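Local structure of NAD_Gly3P_dh, NAD-dependent glycerol-3-phosphate dehydrogenase (Streptosporangium roseum, 5OCM) at residues A220-V223 / A227-A230; A118-P123 / V171-I176; V76-G81 / A104-E109; S68-V73 / S97-A102. The protein acts as an imine reductase that binds NADP+ and probably uses NADPH to reduce imines to amines. All coordinates share one frame; numbering follows the deposited sequence.

Interaction 1: residues A220-V223 / A227-A230; sequences AGQV and AYPA
Q222 sits near the C-terminal end of helix 198-225 and packs on A227, Y228 and P229, the loop that follows this helix. The contact is a turn of the chain at a helix end, in the helical C-terminal domain. Two direct hydrogen bonds join the segments. One is a weak backbone bond, A227 N to Q222 O at 3.3 Å. The stronger one is made by the side-chain amide: Q222 NE2 donates to P229 O at 3.0 Å, with an angle of 166° at the hydrogen. The donor lies in the carbonyl plane and on a lone pair, and P229 O is also close to the amide plane of Q222. This should keep the Q222 amide from turning. Beyond CG the chain of Q222 is extended (chi2 -165°), which carries the amide across to the proline.

The other contacts are van der Waals packing. NE2 of Q222 also rests near P229 CD, at 3.4 Å. The amide oxygen OE1 of Q222 lies 3.4 Å from Y228 CA. V223 CA meets the edge of the Y228 ring near its plane. I283 of helix 283-286 touches both V223 and Y228. The loop leads on to D232, whose counterpart in each subunit binds the NADP+ of the other. A water bridges the segments: it donates to V223 O at 2.7 Å and lies in the plane of the Y228 ring, 2.6 Å from Y228 OH.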
loop_
_atom_site.group_PDB
_atom_site.type_symbol
_atom_site.label_atom_id
_atom_site.label_comp_id
_atom_site.label_asym_id
_atom_site.label_seq_id
_atom_site.Cartn_x
_atom_site.Cartn_y
_atom_site.Cartn_z
ATOM N N ALA A 220 7.655 -11.849 -2.041
ATOM C CA ALA A 220 9.015 -11.717 -1.526
ATOM C C ALA A 220 9.748 -13.055 -1.590
ATOM O O ALA A 220 10.941 -13.137 -1.909
ATOM C CB ALA A 220 8.976 -11.206 -0.099
ATOM N N GLY A 221 9.068 -14.136 -1.263
ATOM C CA GLY A 221 9.650 -15.467 -1.356
ATOM C C GLY A 221 10.046 -15.793 -2.790
ATOM O O GLY A 221 11.123 -16.325 -3.049
ATOM N N GLN A 222 9.177 -15.458 -3.738
ATOM C CA GLN A 222 9.494 -15.671 -5.132
ATOM C C GLN A 222 10.703 -14.844 -5.594
ATOM O O GLN A 222 11.554 -15.370 -6.294
ATOM C CB GLN A 222 8.274 -15.401 -6.015
ATOM C CG GLN A 222 7.106 -16.355 -5.768
ATOM C CD GLN A 222 6.061 -16.291 -6.910
ATOM O OE1 GLN A 222 6.058 -15.358 -7.699
ATOM N NE2 GLN A 222 5.263 -17.331 -7.063
ATOM N N VAL A 223 10.787 -13.597 -5.151
ATOM C CA VAL A 223 11.962 -12.750 -5.423
ATOM C C VAL A 223 13.221 -13.418 -4.910
ATOM O O VAL A 223 14.224 -13.487 -5.653
ATOM C CB VAL A 223 11.804 -11.343 -4.865
ATOM C CG1 VAL A 223 13.108 -10.593 -4.927
ATOM C CG2 VAL A 223 10.718 -10.557 -5.598
ATOM N N ALA A 227 12.191 -17.165 -9.048
ATOM C CA ALA A 227 11.270 -18.056 -9.740
ATOM C C ALA A 227 9.861 -17.556 -9.422
ATOM O O ALA A 227 9.518 -17.406 -8.253
ATOM C CB ALA A 227 11.450 -19.476 -9.270
ATOM N N TYR A 228 9.072 -17.337 -10.479
ATOM C CA TYR A 228 7.868 -16.558 -10.371
ATOM C C TYR A 228 6.651 -17.255 -10.972
ATOM O O TYR A 228 5.996 -16.689 -11.842
ATOM C CB TYR A 228 8.122 -15.217 -11.104
ATOM C CG TYR A 228 9.476 -14.596 -10.805
ATOM C CD1 TYR A 228 9.726 -14.018 -9.584
ATOM C CD2 TYR A 228 10.470 -14.551 -11.753
ATOM C CE1 TYR A 228 10.977 -13.413 -9.316
ATOM C CE2 TYR A 228 11.713 -13.983 -11.483
ATOM C CZ TYR A 228 11.956 -13.437 -10.259
ATOM O OH TYR A 228 13.161 -12.862 -9.951
ATOM N N PRO A 229 6.291 -18.441 -10.468
ATOM C CA PRO A 229 5.084 -19.083 -11.027
ATOM C C PRO A 229 3.825 -18.280 -10.693
ATOM O O PRO A 229 3.725 -17.711 -9.638
ATOM C CB PRO A 229 5.072 -20.471 -10.346
ATOM C CG PRO A 229 5.713 -20.217 -9.029
ATOM C CD PRO A 229 6.860 -19.228 -9.381
ATOM N N ALA A 230 2.866 -18.286 -11.609
ATOM C CA ALA A 230 1.603 -17.579 -11.437
ATOM C C ALA A 230 0.640 -18.432 -10.648
ATOM O O ALA A 230 -0.209 -19.091 -11.216
ATOM C CB ALA A 230 1.039 -17.198 -12.789
HETATM O O HOH W 1 14.752 -12.188 -7.958
#

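Interaction 2: residues A118-P123 / V171-I176; sequences AIMAIP and VALLGI. With NAP (NADP nicotinamide-adenine-dinucleotide phosphate), chain G; 9RH (2,2,2-trifluoromethyl acetophenone hydrate), chain X.
L173 O accepts two weak hydrogen bonds, from I176 N at 3.0 Å and from W208 NE1 of the second subunit. The side chain of L173 meets M120, which makes the direct contact with helix 165-192. The chain of M120 bends at chi2 and chi3 (-44° and -54°), which turns the methyl CE onto the helix. CE touches L173 CB at 3.7 Å and L174 CD2 at 4.0 Å. The side chains of M120 and L173 cross at about a right angle. L174 then passes the contact on to the bound trifluoroacetophenone hydrate, with CD2 3.5 Å from its ring carbon C7. I122 CG2 meets the same ring at C4. T241 of the second subunit hydrogen-bonds the hydrate.

Two backbone oxygens approach the nicotinamide ring of NADP+: A121 O lies 3.3 Å from C4N, the carbon that carries the hydride in NADPH, and I119 O is close to C5N. P123 CD packs 3.2 Å from the carboxamide oxygen O7N, and CG reaches N7N. With an alanine here the CG and CD atoms are gone, and the carboxamide would probably lose this wall and be freer to turn.

Strand 113-120 of the Rossmann domain thus meets the long helix at the start of the C-terminal domain. This is consistent with the interdomain active-site cleft of HIBADH-related enzymes; here it holds NADP+ and the ketone hydrate.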
loop_
_atom_site.group_PDB
_atom_site.type_symbol
_atom_site.label_atom_id
_atom_site.label_comp_id
_atom_site.label_asym_id
_atom_site.label_seq_id
_atom_site.Cartn_x
_atom_site.Cartn_y
_atom_site.Cartn_z
ATOM N N ALA A 118 15.460 5.857 11.963
ATOM C CA ALA A 118 14.424 6.302 11.062
ATOM C C ALA A 118 13.091 6.203 11.748
ATOM O O ALA A 118 12.785 5.177 12.381
ATOM C CB ALA A 118 14.418 5.509 9.814
ATOM N N ILE A 119 12.319 7.295 11.715
ATOM C CA ILE A 119 11.026 7.360 12.372
ATOM C C ILE A 119 9.968 6.940 11.382
ATOM O O ILE A 119 9.659 7.724 10.457
ATOM C CB ILE A 119 10.686 8.748 12.904
ATOM C CG1 ILE A 119 11.797 9.262 13.841
ATOM C CG2 ILE A 119 9.369 8.701 13.717
ATOM C CD1 ILE A 119 11.747 10.799 13.981
ATOM N N MET A 120 9.428 5.727 11.537
ATOM C CA MET A 120 8.427 5.223 10.599
ATOM C C MET A 120 7.053 5.453 11.220
ATOM O O MET A 120 6.314 4.529 11.540
ATOM C CB MET A 120 8.667 3.740 10.275
ATOM C CG MET A 120 10.070 3.425 9.769
ATOM S SD MET A 120 10.802 4.521 8.548
ATOM C CE MET A 120 9.527 4.497 7.284
ATOM N N ALA A 121 6.751 6.723 11.415
ATOM C CA ALA A 121 5.559 7.195 12.089
ATOM C C ALA A 121 5.371 8.665 11.853
ATOM O O ALA A 121 6.330 9.391 11.588
ATOM C CB ALA A 121 5.696 6.954 13.619
ATOM N N ILE A 122 4.126 9.096 11.983
ATOM C CA ILE A 122 3.799 10.517 12.009
ATOM C C ILE A 122 3.840 11.052 13.476
ATOM O O ILE A 122 3.783 10.277 14.436
ATOM C CB ILE A 122 2.410 10.820 11.383
ATOM C CG1 ILE A 122 1.305 9.996 12.066
ATOM C CG2 ILE A 122 2.466 10.593 9.890
ATOM C CD1 ILE A 122 -0.123 10.403 11.661
ATOM N N PRO A 123 3.915 12.372 13.623
ATOM C CA PRO A 123 4.101 12.929 14.988
ATOM C C PRO A 123 3.028 12.522 15.975
ATOM O O PRO A 123 3.326 12.231 17.119
ATOM C CB PRO A 123 4.075 14.440 14.734
ATOM C CG PRO A 123 4.636 14.598 13.377
ATOM C CD PRO A 123 3.991 13.453 12.603
ATOM N N VAL A 171 14.042 4.889 3.087
ATOM C CA VAL A 171 13.598 5.373 1.765
ATOM C C VAL A 171 12.812 4.305 1.013
ATOM O O VAL A 171 11.840 4.648 0.328
ATOM C CB VAL A 171 14.750 5.942 0.892
ATOM C CG1 VAL A 171 15.447 7.050 1.588
ATOM C CG2 VAL A 171 15.757 4.851 0.529
ATOM N N ALA A 172 13.176 3.051 1.174
ATOM C CA ALA A 172 12.418 1.936 0.560
ATOM C C ALA A 172 11.003 1.908 1.077
ATOM O O ALA A 172 10.057 1.784 0.309
ATOM C CB ALA A 172 13.106 0.579 0.842
ATOM N N LEU A 173 10.842 2.068 2.389
ATOM C CA LEU A 173 9.507 2.119 3.022
ATOM C C LEU A 173 8.736 3.357 2.621
ATOM O O LEU A 173 7.537 3.262 2.295
ATOM C CB LEU A 173 9.663 1.995 4.545
ATOM C CG LEU A 173 10.169 0.644 5.067
ATOM C CD1 LEU A 173 10.474 0.847 6.533
ATOM C CD2 LEU A 173 9.173 -0.480 4.843
ATOM N N LEU A 174 9.386 4.520 2.575
ATOM C CA LEU A 174 8.669 5.739 2.181
ATOM C C LEU A 174 8.172 5.638 0.742
ATOM O O LEU A 174 7.077 6.121 0.434
ATOM C CB LEU A 174 9.549 6.983 2.383
ATOM C CG LEU A 174 9.951 7.260 3.849
ATOM C CD1 LEU A 174 10.810 8.519 3.903
ATOM C CD2 LEU A 174 8.756 7.409 4.722
ATOM N N GLY A 175 8.926 4.994 -0.141
ATOM C CA GLY A 175 8.443 4.724 -1.500
ATOM C C GLY A 175 7.100 4.019 -1.521
ATOM O O GLY A 175 6.217 4.338 -2.341
ATOM N N ILE A 176 6.934 3.079 -0.607
ATOM C CA ILE A 176 5.673 2.340 -0.455
ATOM C C ILE A 176 4.565 3.279 -0.022
ATOM O O ILE A 176 3.422 3.191 -0.520
ATOM C CB ILE A 176 5.789 1.082 0.471
ATOM C CG1 ILE A 176 6.890 0.182 -0.032
ATOM C CG2 ILE A 176 4.480 0.334 0.497
ATOM C CD1 ILE A 176 7.176 -0.988 0.925
HETATM P PA NAP G . 9.985 20.639 10.128
HETATM O O1A NAP G . 8.659 20.926 10.830
HETATM O O2A NAP G . 10.060 21.349 8.855
HETATM O O5B NAP G . 11.274 20.990 11.069
HETATM C C5B NAP G . 12.552 21.192 10.475
HETATM C C4B NAP G . 13.456 21.388 11.668
HETATM O O4B NAP G . 14.819 21.443 11.288
HETATM C C3B NAP G . 13.165 22.677 12.501
HETATM O O3B NAP G . 13.336 22.439 13.917
HETATM C C2B NAP G . 14.258 23.623 11.963
HETATM O O2B NAP G . 14.546 24.753 12.808
HETATM C C1B NAP G . 15.404 22.660 11.818
HETATM N N9A NAP G . 16.463 23.135 10.947
HETATM C C8A NAP G . 16.457 23.282 9.618
HETATM N N7A NAP G . 17.622 23.732 9.175
HETATM C C5A NAP G . 18.399 23.885 10.266
HETATM C C6A NAP G . 19.761 24.323 10.513
HETATM N N6A NAP G . 20.564 24.713 9.448
HETATM N N1A NAP G . 20.181 24.432 11.793
HETATM C C2A NAP G . 19.410 24.063 12.839
HETATM N N3A NAP G . 18.146 23.616 12.699
HETATM C C4A NAP G . 17.644 23.516 11.443
HETATM O O3 NAP G . 10.227 19.120 9.766
HETATM P PN NAP G . 9.660 17.860 10.655
HETATM O O1N NAP G . 8.393 17.390 10.066
HETATM O O2N NAP G . 9.917 18.096 12.153
HETATM O O5D NAP G . 10.770 16.837 10.079
HETATM C C5D NAP G . 12.040 16.769 10.734
HETATM C C4D NAP G . 12.722 15.511 10.238
HETATM O O4D NAP G . 11.890 14.341 10.641
HETATM C C3D NAP G . 12.909 15.539 8.707
HETATM O O3D NAP G . 14.160 14.933 8.335
HETATM C C2D NAP G . 11.720 14.668 8.269
HETATM O O2D NAP G . 11.836 14.041 6.982
HETATM C C1D NAP G . 11.658 13.653 9.442
HETATM N N1N NAP G . 10.368 13.008 9.581
HETATM C C2N NAP G . 9.269 13.714 9.749
HETATM C C3N NAP G . 8.015 13.083 9.853
HETATM C C7N NAP G . 6.734 13.819 9.969
HETATM O O7N NAP G . 5.706 13.111 9.899
HETATM N N7N NAP G . 6.720 15.116 10.112
HETATM C C4N NAP G . 7.950 11.680 9.841
HETATM C C5N NAP G . 9.149 10.978 9.772
HETATM C C6N NAP G . 10.333 11.682 9.644
HETATM P P2B NAP G . 13.661 26.085 12.673
HETATM O O1X NAP G . 12.426 25.825 13.471
HETATM O O2X NAP G . 14.638 27.083 13.195
HETATM O O3X NAP G . 13.531 26.319 11.166
HETATM O O1 9RH X . 7.231 13.067 4.644
HETATM C C1 9RH X . 7.941 11.971 5.142
HETATM O O2 9RH X . 8.556 11.187 4.163
HETATM C C2 9RH X . 7.089 11.153 6.101
HETATM C C3 9RH X . 5.748 11.458 6.285
HETATM C C4 9RH X . 4.941 10.645 7.059
HETATM C C5 9RH X . 5.466 9.544 7.690
HETATM C C6 9RH X . 6.792 9.246 7.531
HETATM C C7 9RH X . 7.607 10.036 6.731
HETATM C C8 9RH X . 9.062 12.655 5.865
HETATM F F1 9RH X . 9.717 13.431 5.003
HETATM F F2 9RH X . 9.912 11.757 6.442
HETATM F F3 9RH X . 8.502 13.408 6.793
#

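Interaction 3: residues V76-G81 / A104-E109; sequences VLDPLG and AEWAAE
W106 carries the whole contact, setting its indole against L77, D78 and G81. The first shell has three partners. The six-membered ring comes closest to the backbone of L77: CZ2 of W106 is 3.3 Å from L77 O. The side chains of the same pair meet at L77 CB and W106 CH2, 3.9 Å apart. Next to this, G81 CA lies 4.1 Å from W106 CZ2. At the five-membered ring, D78 OD1 is 3.7 Å from W106 NE1. That is close but not a hydrogen bond, and the carboxylate and ring planes stand 41° apart.

Around them a second shell steadies the turn and the indole. L77 O accepts from L80 N at 2.8 Å, which holds the turn that the indole leans on. CG of W106 is anti to the backbone N (chi1 178°), and this swings the indole out from helix 97-109 toward its neighbour. R110 makes a cation-pi contact with the indole, and I112 also touches it. In place of W106, a serine would probably leave a gap between the two helices and take from R110 its aromatic partner.

Further out, L77 packs on L84 and A107 on Y114 of strand 113-120. The two helices are consecutive in the chain, with strand 88-91 between them. This is the packing of neighbouring helices in the beta-alpha-beta crossovers of a Rossmann domain.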
loop_
_atom_site.group_PDB
_atom_site.type_symbol
_atom_site.label_atom_id
_atom_site.label_comp_id
_atom_site.label_asym_id
_atom_site.label_seq_id
_atom_site.Cartn_x
_atom_site.Cartn_y
_atom_site.Cartn_z
ATOM N N VAL A 76 24.378 21.747 12.952
ATOM C CA VAL A 76 24.135 21.679 14.398
ATOM C C VAL A 76 25.287 20.968 15.099
ATOM O O VAL A 76 25.752 21.417 16.158
ATOM C CB VAL A 76 22.787 21.016 14.696
ATOM C CG1 VAL A 76 22.643 20.758 16.176
ATOM C CG2 VAL A 76 21.641 21.902 14.223
ATOM N N LEU A 77 25.739 19.861 14.528
ATOM C CA LEU A 77 26.684 18.980 15.231
ATOM C C LEU A 77 28.136 19.389 15.128
ATOM O O LEU A 77 28.914 19.085 16.042
ATOM C CB LEU A 77 26.590 17.547 14.719
ATOM C CG LEU A 77 25.281 16.781 14.901
ATOM C CD1 LEU A 77 25.484 15.392 14.254
ATOM C CD2 LEU A 77 24.943 16.713 16.373
ATOM N N ASP A 78 28.541 20.022 14.020
ATOM C CA ASP A 78 29.987 20.284 13.769
ATOM C C ASP A 78 30.702 20.955 14.972
ATOM O O ASP A 78 31.763 20.541 15.352
ATOM C CB ASP A 78 30.281 21.062 12.463
ATOM C CG ASP A 78 30.201 20.196 11.171
ATOM O OD1 ASP A 78 30.075 18.878 11.224
ATOM O OD2 ASP A 78 30.157 20.910 10.086
ATOM N N PRO A 79 30.077 21.962 15.609
ATOM C CA PRO A 79 30.723 22.551 16.795
ATOM C C PRO A 79 30.590 21.820 18.105
ATOM O O PRO A 79 31.181 22.273 19.041
ATOM C CB PRO A 79 30.047 23.931 16.938
ATOM C CG PRO A 79 28.967 23.955 16.031
ATOM C CD PRO A 79 28.892 22.735 15.207
ATOM N N LEU A 80 29.880 20.691 18.147
ATOM C CA LEU A 80 29.624 19.952 19.377
ATOM C C LEU A 80 30.482 18.708 19.525
ATOM O O LEU A 80 30.211 17.884 20.364
ATOM C CB LEU A 80 28.130 19.563 19.402
ATOM C CG LEU A 80 27.141 20.742 19.247
ATOM C CD1 LEU A 80 25.734 20.252 19.327
ATOM C CD2 LEU A 80 27.404 21.817 20.309
ATOM N N GLY A 81 31.539 18.568 18.747
ATOM C CA GLY A 81 32.391 17.357 18.829
ATOM C C GLY A 81 33.017 17.077 20.169
ATOM O O GLY A 81 33.067 15.903 20.621
ATOM N N ALA A 104 28.397 8.957 10.801
ATOM C CA ALA A 104 29.006 7.919 11.615
ATOM C C ALA A 104 30.537 8.026 11.674
ATOM O O ALA A 104 31.124 7.818 12.738
ATOM C CB ALA A 104 28.579 6.517 11.167
ATOM N N GLU A 105 31.157 8.340 10.536
ATOM C CA GLU A 105 32.613 8.526 10.478
ATOM C C GLU A 105 33.046 9.742 11.311
ATOM O O GLU A 105 34.008 9.653 12.099
ATOM C CB GLU A 105 33.075 8.637 9.025
ATOM C CG GLU A 105 34.575 8.992 8.857
ATOM C CD GLU A 105 35.117 8.827 7.435
ATOM O OE1 GLU A 105 34.317 9.048 6.527
ATOM O OE2 GLU A 105 36.330 8.478 7.251
ATOM N N TRP A 106 32.311 10.858 11.164
ATOM C CA TRP A 106 32.526 12.067 11.977
ATOM C C TRP A 106 32.484 11.735 13.483
ATOM O O TRP A 106 33.354 12.122 14.250
ATOM C CB TRP A 106 31.518 13.147 11.586
ATOM C CG TRP A 106 31.611 14.398 12.387
ATOM C CD1 TRP A 106 32.374 15.497 12.138
ATOM C CD2 TRP A 106 30.907 14.671 13.612
ATOM N NE1 TRP A 106 32.178 16.431 13.119
ATOM C CE2 TRP A 106 31.289 15.946 14.032
ATOM C CE3 TRP A 106 29.971 13.956 14.368
ATOM C CZ2 TRP A 106 30.784 16.525 15.188
ATOM C CZ3 TRP A 106 29.481 14.525 15.522
ATOM C CH2 TRP A 106 29.877 15.776 15.919
ATOM N N ALA A 107 31.472 10.969 13.873
ATOM C CA ALA A 107 31.305 10.603 15.281
ATOM C C ALA A 107 32.438 9.685 15.752
ATOM O O ALA A 107 32.979 9.873 16.857
ATOM C CB ALA A 107 29.984 9.935 15.497
ATOM N N ALA A 108 32.797 8.705 14.943
ATOM C CA ALA A 108 33.813 7.734 15.339
ATOM C C ALA A 108 35.205 8.402 15.526
ATOM O O ALA A 108 35.891 8.075 16.475
ATOM C CB ALA A 108 33.922 6.646 14.271
ATOM N N GLU A 109 35.552 9.340 14.663
ATOM C CA GLU A 109 36.834 10.090 14.748
ATOM C C GLU A 109 36.921 10.797 16.113
ATOM O O GLU A 109 38.005 11.035 16.629
ATOM C CB GLU A 109 36.939 11.118 13.632
ATOM C CG GLU A 109 37.200 10.581 12.258
ATOM C CD GLU A 109 36.980 11.568 11.133
ATOM O OE1 GLU A 109 37.222 11.144 9.995
ATOM O OE2 GLU A 109 36.543 12.717 11.341
#

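Interaction 4: residues S68-V73 / S97-A102; sequences SDHAAV and SEQARA. With NAP (NADP nicotinamide-adenine-dinucleotide phosphate), chain G.
Q99 lays its aliphatic chain over one face of the H70 ring, between two neighbouring helices of the Rossmann domain. Each residue lies near its helix N-terminus. With chi1 at -175° the H70 ring extends away from its own backbone N and reaches helix 97-109. Q99 CB sits over one face of this ring, a CH-pi contact of 3.7 Å to the centroid, 18° off the normal. The Q99 amide is nearly parallel to the ring, with 17° between planes. It lies over the same side as Q99 CB, displaced past the ring's rim, and CD of Q99 meets H70 CB at 3.4 Å. A102 CB adds a looser contact.

The amide is fixed by its oxygen, since Q99 OE1 accepts from T96 N. H244 of the second subunit also packs on Q99. D69 is the N-cap of helix 70-77, and its OD1 accepts from A72 N at 3.0 Å. Next to it, S68 O is 2.7 Å from the ribose hydroxyl O3D of NADP+. A water accepts from H70 N and donates to Q99 OE1, at 2.8 Å from each.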
loop_
_atom_site.group_PDB
_atom_site.type_symbol
_atom_site.label_atom_id
_atom_site.label_comp_id
_atom_site.label_asym_id
_atom_site.label_seq_id
_atom_site.Cartn_x
_atom_site.Cartn_y
_atom_site.Cartn_z
ATOM N N SER A 68 15.904 19.100 9.548
ATOM C CA SER A 68 15.354 18.859 8.210
ATOM C C SER A 68 16.178 17.808 7.411
ATOM O O SER A 68 15.638 16.804 6.974
ATOM C CB SER A 68 15.261 20.196 7.450
ATOM O OG SER A 68 16.588 20.769 7.469
ATOM N N ASP A 69 17.474 18.019 7.277
ATOM C CA ASP A 69 18.296 17.162 6.422
ATOM C C ASP A 69 19.731 17.134 6.903
ATOM O O ASP A 69 20.069 17.763 7.889
ATOM C CB ASP A 69 18.191 17.632 4.955
ATOM C CG ASP A 69 18.695 19.074 4.763
ATOM O OD1 ASP A 69 19.450 19.666 5.618
ATOM O OD2 ASP A 69 18.409 19.599 3.673
ATOM N N HIS A 70 20.549 16.392 6.193
ATOM C CA HIS A 70 21.945 16.155 6.545
ATOM C C HIS A 70 22.738 17.454 6.691
ATOM O O HIS A 70 23.595 17.601 7.585
ATOM C CB HIS A 70 22.606 15.287 5.462
ATOM C CG HIS A 70 24.014 14.872 5.789
ATOM N ND1 HIS A 70 25.113 15.259 5.053
ATOM C CD2 HIS A 70 24.489 14.078 6.768
ATOM C CE1 HIS A 70 26.181 14.598 5.498
ATOM N NE2 HIS A 70 25.859 14.053 6.646
ATOM N N ALA A 71 22.488 18.407 5.783
ATOM C CA ALA A 71 23.176 19.713 5.855
ATOM C C ALA A 71 22.883 20.419 7.207
ATOM O O ALA A 71 23.800 20.952 7.833
ATOM C CB ALA A 71 22.803 20.622 4.691
ATOM N N ALA A 72 21.625 20.380 7.632
ATOM C CA ALA A 72 21.256 20.875 8.940
ATOM C C ALA A 72 21.873 20.128 10.091
ATOM O O ALA A 72 22.355 20.746 11.083
ATOM C CB ALA A 72 19.708 20.916 9.074
ATOM N N VAL A 73 21.944 18.800 9.966
ATOM C CA VAL A 73 22.573 17.972 10.977
ATOM C C VAL A 73 24.046 18.421 11.154
ATOM O O VAL A 73 24.499 18.623 12.275
ATOM C CB VAL A 73 22.560 16.491 10.599
ATOM C CG1 VAL A 73 23.478 15.659 11.525
ATOM C CG2 VAL A 73 21.144 15.958 10.675
ATOM N N SER A 97 21.812 6.621 2.865
ATOM C CA SER A 97 22.753 5.745 3.536
ATOM C C SER A 97 24.170 6.351 3.532
ATOM O O SER A 97 24.888 6.284 4.541
ATOM C CB SER A 97 22.711 4.325 2.950
ATOM O OG SER A 97 23.207 4.312 1.636
ATOM N N GLU A 98 24.531 6.986 2.427
ATOM C CA GLU A 98 25.804 7.685 2.345
ATOM C C GLU A 98 25.934 8.790 3.418
ATOM O O GLU A 98 26.963 8.942 4.048
ATOM C CB GLU A 98 26.012 8.289 0.977
ATOM C CG GLU A 98 27.380 8.934 0.787
ATOM C CD GLU A 98 27.606 9.438 -0.646
ATOM O OE1 GLU A 98 26.745 9.619 -1.518
ATOM O OE2 GLU A 98 28.747 9.669 -0.887
ATOM N N GLN A 99 24.875 9.571 3.596
ATOM C CA GLN A 99 24.897 10.646 4.608
ATOM C C GLN A 99 25.039 10.078 6.017
ATOM O O GLN A 99 25.840 10.586 6.826
ATOM C CB GLN A 99 23.642 11.516 4.487
ATOM C CG GLN A 99 23.626 12.359 3.239
ATOM C CD GLN A 99 22.281 13.018 2.933
ATOM O OE1 GLN A 99 21.262 12.581 3.435
ATOM N NE2 GLN A 99 22.301 14.054 2.104
ATOM N N ALA A 100 24.317 8.983 6.292
ATOM C CA ALA A 100 24.371 8.354 7.589
ATOM C C ALA A 100 25.799 7.860 7.878
ATOM O O ALA A 100 26.287 8.025 9.003
ATOM C CB ALA A 100 23.398 7.204 7.666
ATOM N N ARG A 101 26.423 7.254 6.886
ATOM C CA ARG A 101 27.781 6.731 7.086
ATOM C C ARG A 101 28.790 7.880 7.273
ATOM O O ARG A 101 29.771 7.704 8.020
ATOM C CB ARG A 101 28.197 5.789 5.919
ATOM C CG ARG A 101 27.394 4.511 5.919
ATOM C CD ARG A 101 27.824 3.493 4.885
ATOM N NE ARG A 101 26.770 2.446 4.764
ATOM C CZ ARG A 101 25.970 2.228 3.716
ATOM N NH1 ARG A 101 26.064 2.981 2.632
ATOM N NH2 ARG A 101 25.033 1.288 3.782
ATOM N N ALA A 102 28.554 9.010 6.629
ATOM C CA ALA A 102 29.412 10.181 6.780
ATOM C C ALA A 102 29.315 10.717 8.214
ATOM O O ALA A 102 30.345 10.976 8.839
ATOM C CB ALA A 102 29.072 11.272 5.766
HETATM P PA NAP G . 9.985 20.639 10.128
HETATM O O1A NAP G . 8.659 20.926 10.830
HETATM O O2A NAP G . 10.060 21.349 8.855
HETATM O O5B NAP G . 11.274 20.990 11.069
HETATM C C5B NAP G . 12.552 21.192 10.475
HETATM C C4B NAP G . 13.456 21.388 11.668
HETATM O O4B NAP G . 14.819 21.443 11.288
HETATM C C3B NAP G . 13.165 22.677 12.501
HETATM O O3B NAP G . 13.336 22.439 13.917
HETATM C C2B NAP G . 14.258 23.623 11.963
HETATM O O2B NAP G . 14.546 24.753 12.808
HETATM C C1B NAP G . 15.404 22.660 11.818
HETATM N N9A NAP G . 16.463 23.135 10.947
HETATM C C8A NAP G . 16.457 23.282 9.618
HETATM N N7A NAP G . 17.622 23.732 9.175
HETATM C C5A NAP G . 18.399 23.885 10.266
HETATM C C6A NAP G . 19.761 24.323 10.513
HETATM N N6A NAP G . 20.564 24.713 9.448
HETATM N N1A NAP G . 20.181 24.432 11.793
HETATM C C2A NAP G . 19.410 24.063 12.839
HETATM N N3A NAP G . 18.146 23.616 12.699
HETATM C C4A NAP G . 17.644 23.516 11.443
HETATM O O3 NAP G . 10.227 19.120 9.766
HETATM P PN NAP G . 9.660 17.860 10.655
HETATM O O1N NAP G . 8.393 17.390 10.066
HETATM O O2N NAP G . 9.917 18.096 12.153
HETATM O O5D NAP G . 10.770 16.837 10.079
HETATM C C5D NAP G . 12.040 16.769 10.734
HETATM C C4D NAP G . 12.722 15.511 10.238
HETATM O O4D NAP G . 11.890 14.341 10.641
HETATM C C3D NAP G . 12.909 15.539 8.707
HETATM O O3D NAP G . 14.160 14.933 8.335
HETATM C C2D NAP G . 11.720 14.668 8.269
HETATM O O2D NAP G . 11.836 14.041 6.982
HETATM C C1D NAP G . 11.658 13.653 9.442
HETATM N N1N NAP G . 10.368 13.008 9.581
HETATM C C2N NAP G . 9.269 13.714 9.749
HETATM C C3N NAP G . 8.015 13.083 9.853
HETATM C C7N NAP G . 6.734 13.819 9.969
HETATM O O7N NAP G . 5.706 13.111 9.899
HETATM N N7N NAP G . 6.720 15.116 10.112
HETATM C C4N NAP G . 7.950 11.680 9.841
HETATM C C5N NAP G . 9.149 10.978 9.772
HETATM C C6N NAP G . 10.333 11.682 9.644
HETATM P P2B NAP G . 13.661 26.085 12.673
HETATM O O1X NAP G . 12.426 25.825 13.471
HETATM O O2X NAP G . 14.638 27.083 13.195
HETATM O O3X NAP G . 13.531 26.319 11.166
HETATM O O HOH W 2 19.513 14.419 4.527
#

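Interaction 2 is the core contact, at the centre of the chain; its touching residues are all buried and meet through apolar side chains. Interactions 1 and 4 are both surface contacts with a bridging water, but 1 is joined by direct hydrogen bonds and 4 by a CH-pi contact. Interaction 3 is partly buried and rests on one indole. Interactions 3 and 4 hold the same two helices, 70-77 and 97-109, with centres about 11 Å apart: interaction 4 near the helix starts, beside the cofactor, and interaction 3 near their ends. Interactions 2 and 4 both touch NADP+, at its nicotinamide end and at its riboses and adenine. Interaction 1 stands apart in the C-terminal domain.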